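Local coordinates for DUF1780 domain-containing protein (Pseudomonas aeruginosa, PDB 1Y0K) that is of unknown function but belongs to a family of putative endonucleases grouped with the PD-(D/E)XK nuclease clan, at residues 163-168 against 184-189. Numbering follows the deposited sequence.
Sequences EYLRQG and FAHSGA
Leu165 lays its CD2 methyl over one face of the Phe184 ring, and this CH-pi contact is the tight part of the interface. CD2 stands 3.6 Å from the ring centroid, 17° off the normal and displaced slightly toward the rim, and it comes equally near to Phe184 CD1 and CG. Leu165 CG adds a second touch at Phe184 CD2, 4.0 Å away. The two side chains run past one another in opposite directions, consistent with the methyl lying on the ring near its CB end while the far end reaches the helix backbone. There Phe184 CZ lies 3.8 Å from Tyr164 O, and Tyr164 CB packs 3.9 Å from Phe184 CE2. Phe184 CB already heads for the helix, and with CG between the backbone N and the carbonyl carbon (chi1 72°) one face of the ring lies against Leu165 CD2.

The other side of the contact is looser and wetter. The exposed His186 comes no nearer than 4.2 Å, measured from NE2 to Leu165 CD2, and a water makes the polar link instead. This water donates to Leu165 O at 2.8 Å and lies in the plane of the imidazole, at its edge, 2.7 Å from His186 NE2. Leu165 O also accepts from Gly168 N, where the chain leaves the helix with positive phi.

Phe184 lies one residue before the end of strand 179-185 of the mixed sheet, backbone hydrogen-bonded to Leu172 of strand 171-175, and its ring also touches Pro161 and Trp169. The Tyr164 hydroxyl hydrogen-bonds to Gln115 O. Through Tyr164, which also touches Leu172, the short helix 162-166 packs beside helix 119-132 at Ala119 and Leu122, and through Leu165 it meets the end of strand 179-185.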
loop_
_atom_site.group_PDB
_atom_site.type_symbol
_atom_site.label_atom_id
_atom_site.label_comp_id
_atom_site.label_asym_id
_atom_site.label_seq_id
_atom_site.Cartn_x
_atom_site.Cartn_y
_atom_site.Cartn_z
ATOM N N GLU A 163 -9.260 -9.112 10.229
ATOM C CA GLU A 163 -9.112 -10.232 9.309
ATOM C C GLU A 163 -7.660 -10.338 8.867
ATOM O O GLU A 163 -7.122 -11.432 8.729
ATOM C CB GLU A 163 -10.029 -10.108 8.092
ATOM C CG GLU A 163 -10.024 -11.380 7.236
ATOM C CD GLU A 163 -10.808 -11.287 5.937
ATOM O OE1 GLU A 163 -11.680 -10.407 5.790
ATOM O OE2 GLU A 163 -10.547 -12.123 5.054
ATOM N N TYR A 164 -7.024 -9.192 8.652
ATOM C CA TYR A 164 -5.670 -9.193 8.113
ATOM C C TYR A 164 -4.650 -9.531 9.199
ATOM O O TYR A 164 -3.666 -10.225 8.939
ATOM C CB TYR A 164 -5.353 -7.857 7.423
ATOM C CG TYR A 164 -6.403 -7.425 6.407
ATOM C CD1 TYR A 164 -7.132 -8.370 5.651
ATOM C CD2 TYR A 164 -6.684 -6.084 6.211
ATOM C CE1 TYR A 164 -8.099 -7.965 4.727
ATOM C CE2 TYR A 164 -7.648 -5.671 5.286
ATOM C CZ TYR A 164 -8.353 -6.611 4.559
ATOM O OH TYR A 164 -9.301 -6.178 3.662
ATOM N N LEU A 165 -4.904 -9.054 10.412
ATOM C CA LEU A 165 -4.128 -9.483 11.587
ATOM C C LEU A 165 -4.158 -11.006 11.726
ATOM O O LEU A 165 -3.116 -11.642 11.902
ATOM C CB LEU A 165 -4.656 -8.832 12.861
ATOM C CG LEU A 165 -4.279 -7.371 13.132
ATOM C CD1 LEU A 165 -5.214 -6.760 14.168
ATOM C CD2 LEU A 165 -2.826 -7.283 13.593
ATOM N N ARG A 166 -5.351 -11.588 11.616
ATOM C CA ARG A 166 -5.515 -13.043 11.728
ATOM C C ARG A 166 -4.781 -13.852 10.638
ATOM O O ARG A 166 -4.468 -15.024 10.840
ATOM C CB ARG A 166 -7.004 -13.427 11.811
ATOM C CG ARG A 166 -7.634 -13.077 13.166
ATOM C CD ARG A 166 -8.908 -13.872 13.440
ATOM N NE ARG A 166 -10.018 -13.436 12.597
ATOM C CZ ARG A 166 -10.879 -12.472 12.918
ATOM N NH1 ARG A 166 -10.777 -11.828 14.079
ATOM N NH2 ARG A 166 -11.847 -12.147 12.071
ATOM N N GLN A 167 -4.490 -13.228 9.498
ATOM C CA GLN A 167 -3.765 -13.903 8.403
ATOM C C GLN A 167 -2.273 -14.113 8.699
ATOM O O GLN A 167 -1.594 -14.895 8.007
ATOM C CB GLN A 167 -3.967 -13.157 7.074
ATOM C CG GLN A 167 -5.392 -13.273 6.508
ATOM C CD GLN A 167 -5.683 -12.280 5.392
ATOM O OE1 GLN A 167 -4.942 -11.304 5.193
ATOM N NE2 GLN A 167 -6.776 -12.522 4.653
ATOM N N GLY A 168 -1.772 -13.403 9.710
ATOM C CA GLY A 168 -0.437 -13.639 10.266
ATOM C C GLY A 168 0.720 -12.814 9.732
ATOM O O GLY A 168 1.866 -13.034 10.134
ATOM N N PHE A 184 -1.114 -1.982 10.449
ATOM C CA PHE A 184 -0.608 -2.616 11.661
ATOM C C PHE A 184 0.835 -3.034 11.465
ATOM O O PHE A 184 1.292 -3.206 10.339
ATOM C CB PHE A 184 -1.485 -3.808 12.111
ATOM C CG PHE A 184 -1.379 -5.048 11.237
ATOM C CD1 PHE A 184 -0.345 -5.970 11.417
ATOM C CD2 PHE A 184 -2.359 -5.323 10.283
ATOM C CE1 PHE A 184 -0.266 -7.125 10.633
ATOM C CE2 PHE A 184 -2.302 -6.479 9.503
ATOM C CZ PHE A 184 -1.254 -7.383 9.674
ATOM N N ALA A 185 1.559 -3.187 12.572
ATOM C CA ALA A 185 2.930 -3.672 12.504
ATOM C C ALA A 185 3.281 -4.301 13.837
ATOM O O ALA A 185 3.144 -3.654 14.885
ATOM C CB ALA A 185 3.882 -2.548 12.175
ATOM N N HIS A 186 3.677 -5.572 13.796
ATOM C CA HIS A 186 4.034 -6.301 15.009
ATOM C C HIS A 186 5.371 -5.829 15.569
ATOM O O HIS A 186 6.156 -5.184 14.880
ATOM C CB HIS A 186 4.082 -7.805 14.754
ATOM C CG HIS A 186 2.737 -8.448 14.659
ATOM N ND1 HIS A 186 2.017 -8.839 15.771
ATOM C CD2 HIS A 186 1.991 -8.793 13.584
ATOM C CE1 HIS A 186 0.881 -9.391 15.381
ATOM N NE2 HIS A 186 0.840 -9.371 14.060
ATOM N N SER A 187 5.635 -6.183 16.825
ATOM C CA SER A 187 6.847 -5.740 17.518
ATOM C C SER A 187 8.148 -6.001 16.754
ATOM O O SER A 187 9.106 -5.226 16.870
ATOM C CB SER A 187 6.904 -6.357 18.922
ATOM O OG SER A 187 7.062 -7.765 18.844
ATOM N N GLY A 188 8.178 -7.077 15.969
ATOM C CA GLY A 188 9.344 -7.433 15.152
ATOM C C GLY A 188 9.527 -6.660 13.855
ATOM O O GLY A 188 10.573 -6.761 13.212
ATOM N N ALA A 189 8.514 -5.885 13.470
ATOM C CA ALA A 189 8.557 -5.090 12.243
ATOM C C ALA A 189 9.587 -3.970 12.364
ATOM O O ALA A 189 9.855 -3.500 13.474
ATOM C CB ALA A 189 7.172 -4.517 11.932
HETATM O O HOH W 1 -0.540 -10.650 12.097
#